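Local coordinates for protein transketolase (Campylobacter jejuni, PDB 3L84) that is a two-chain enzyme of the transketolase family, built with domains of the thiamine diphosphate-binding type, at residues C148-G153 against F175-D180. Sequence-based numbering, arbitrary orientation. Where two conformers were deposited one is given.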
loop_
_atom_site.group_PDB
_atom_site.type_symbol
_atom_site.label_atom_id
_atom_site.label_comp_id
_atom_site.label_asym_id
_atom_site.label_seq_id
_atom_site.Cartn_x
_atom_site.Cartn_y
_atom_site.Cartn_z
ATOM N N CYS A 148 16.809 13.909 9.731
ATOM C CA CYS A 148 15.674 13.061 10.021
ATOM C C CYS A 148 15.982 12.174 11.194
ATOM O O CYS A 148 17.037 11.515 11.185
ATOM C CB CYS A 148 15.383 12.179 8.813
ATOM S SG CYS A 148 14.018 11.043 8.985
ATOM N N LEU A 149 15.105 12.150 12.191
ATOM C CA LEU A 149 15.230 11.189 13.294
ATOM C C LEU A 149 14.307 10.032 13.029
ATOM O O LEU A 149 13.139 10.227 12.737
ATOM C CB LEU A 149 14.858 11.819 14.638
ATOM C CG LEU A 149 15.861 12.723 15.344
ATOM C CD1 LEU A 149 16.388 13.841 14.428
ATOM C CD2 LEU A 149 15.189 13.292 16.614
ATOM N N CYS A 150 14.833 8.822 13.101
ATOM C CA CYS A 150 14.037 7.617 12.835
ATOM C C CYS A 150 14.346 6.531 13.843
ATOM O O CYS A 150 15.289 6.649 14.607
ATOM C CB CYS A 150 14.256 7.142 11.383
ATOM S SG CYS A 150 15.837 6.309 11.127
ATOM N N GLY A 151 13.527 5.497 13.827
ATOM C CA GLY A 151 13.671 4.365 14.702
ATOM C C GLY A 151 13.579 3.050 13.983
ATOM O O GLY A 151 13.489 2.990 12.743
ATOM N N ASP A 152 13.596 1.969 14.758
ATOM C CA ASP A 152 13.485 0.617 14.180
ATOM C C ASP A 152 12.291 0.402 13.280
ATOM O O ASP A 152 12.402 -0.222 12.220
ATOM C CB ASP A 152 13.466 -0.435 15.288
ATOM C CG ASP A 152 14.785 -0.537 15.949
ATOM O OD1 ASP A 152 15.722 -0.951 15.230
ATOM O OD2 ASP A 152 14.928 -0.166 17.131
ATOM N N GLY A 153 11.119 0.861 13.676
ATOM C CA GLY A 153 9.949 0.697 12.864
ATOM C C GLY A 153 10.100 1.324 11.497
ATOM O O GLY A 153 9.622 0.790 10.466
ATOM N N PHE A 175 21.753 15.238 3.304
ATOM C CA PHE A 175 20.822 14.413 4.087
ATOM C C PHE A 175 21.554 13.694 5.211
ATOM O O PHE A 175 22.510 12.949 4.969
ATOM C CB PHE A 175 20.180 13.381 3.150
ATOM C CG PHE A 175 19.234 12.403 3.794
ATOM C CD1 PHE A 175 18.294 12.823 4.719
ATOM C CD2 PHE A 175 19.301 11.078 3.494
ATOM C CE1 PHE A 175 17.396 11.914 5.289
ATOM C CE2 PHE A 175 18.406 10.173 4.054
ATOM C CZ PHE A 175 17.452 10.589 4.944
ATOM N N ILE A 176 21.061 13.869 6.429
ATOM C CA ILE A 176 21.609 13.274 7.635
ATOM C C ILE A 176 20.484 12.556 8.368
ATOM O O ILE A 176 19.551 13.175 8.839
ATOM C CB ILE A 176 22.303 14.328 8.522
ATOM C CG1 ILE A 176 23.447 15.002 7.780
ATOM C CG2 ILE A 176 22.805 13.681 9.795
ATOM C CD1 ILE A 176 24.080 16.205 8.492
ATOM N N LEU A 177 20.568 11.237 8.406
ATOM C CA LEU A 177 19.589 10.357 9.005
ATOM C C LEU A 177 20.149 9.865 10.330
ATOM O O LEU A 177 21.237 9.290 10.381
ATOM C CB LEU A 177 19.317 9.185 8.064
ATOM C CG LEU A 177 18.267 8.180 8.471
ATOM C CD1 LEU A 177 16.917 8.814 8.675
ATOM C CD2 LEU A 177 18.172 7.057 7.401
ATOM N N ILE A 178 19.447 10.104 11.409
ATOM C CA ILE A 178 19.856 9.714 12.743
ATOM C C ILE A 178 18.911 8.605 13.192
ATOM O O ILE A 178 17.705 8.829 13.371
ATOM C CB ILE A 178 19.818 10.897 13.720
ATOM C CG1 ILE A 178 20.681 12.010 13.188
ATOM C CG2 ILE A 178 20.224 10.428 15.122
ATOM C CD1 ILE A 178 20.524 13.342 13.929
ATOM N N TYR A 179 19.459 7.404 13.344
ATOM C CA TYR A 179 18.717 6.191 13.731
ATOM C C TYR A 179 18.855 5.927 15.220
ATOM O O TYR A 179 19.963 5.726 15.733
ATOM C CB TYR A 179 19.198 5.026 12.872
ATOM C CG TYR A 179 18.865 3.618 13.319
ATOM C CD1 TYR A 179 17.632 3.282 13.845
ATOM C CD2 TYR A 179 19.811 2.625 13.196
ATOM C CE1 TYR A 179 17.340 1.988 14.239
ATOM C CE2 TYR A 179 19.545 1.328 13.589
ATOM C CZ TYR A 179 18.317 1.014 14.112
ATOM O OH TYR A 179 18.054 -0.300 14.487
ATOM N N ASP A 180 17.723 5.968 15.910
ATOM C CA ASP A 180 17.646 5.694 17.332
ATOM C C ASP A 180 17.636 4.192 17.528
ATOM O O ASP A 180 16.592 3.523 17.446
ATOM C CB ASP A 180 16.349 6.308 17.892
ATOM C CG ASP A 180 16.205 6.079 19.369
ATOM O OD1 ASP A 180 17.239 5.684 19.955
ATOM O OD2 ASP A 180 15.095 6.258 19.908
HETATM O O HOH W 1 13.971 2.860 17.624
#
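Tyr179 reaches across to Asp152, in the first turn of helix 152-156, and Tyr179 OH donates to Asp152 OD1 at 2.5 Å. The carboxylate stands at the ring's edge with its plane turned 89° from the ring, and the hydroxyl meets OD1 on the syn side, 29° out of the carboxylate plane. Tyr179 CG is anti to the backbone N (chi1 164°); further out, the ring edge meets the backbone of Gly151, where Gly151 C lies 3.9 Å from Tyr179 CE1. On the same face of the sheet, Leu177 CD1 touches both sulfurs, Cys148 SG and Cys150 SG, at 3.7 Å each; Cys148 CB also meets the edge of the Phe175 ring at CE1. Helix 118-137 packs over this face. The pair exemplifies a beta-alpha-beta crossover, here in the thiamine diphosphate-binding domain: the chain leaves the first strand through Gly151, the N-cap of helix 152-156, passes through helix 158-169 and returns as a parallel neighbour. As parallel pairing requires, each bonded residue of one strand grips two residues of the other: Cys148 N bonds Ile176 O and Cys148 O takes Ile178 N, while Cys150 repeats the pattern with Ile178 O and Asp180 N. On the other face Leu149, in one of its two conformers, runs beside Ile178. Near Asp152 a water oxygen accepts from Asp152 N and lies 2.7 Å from Asp180 O, while the Asp180 carboxylate turns to Thr240.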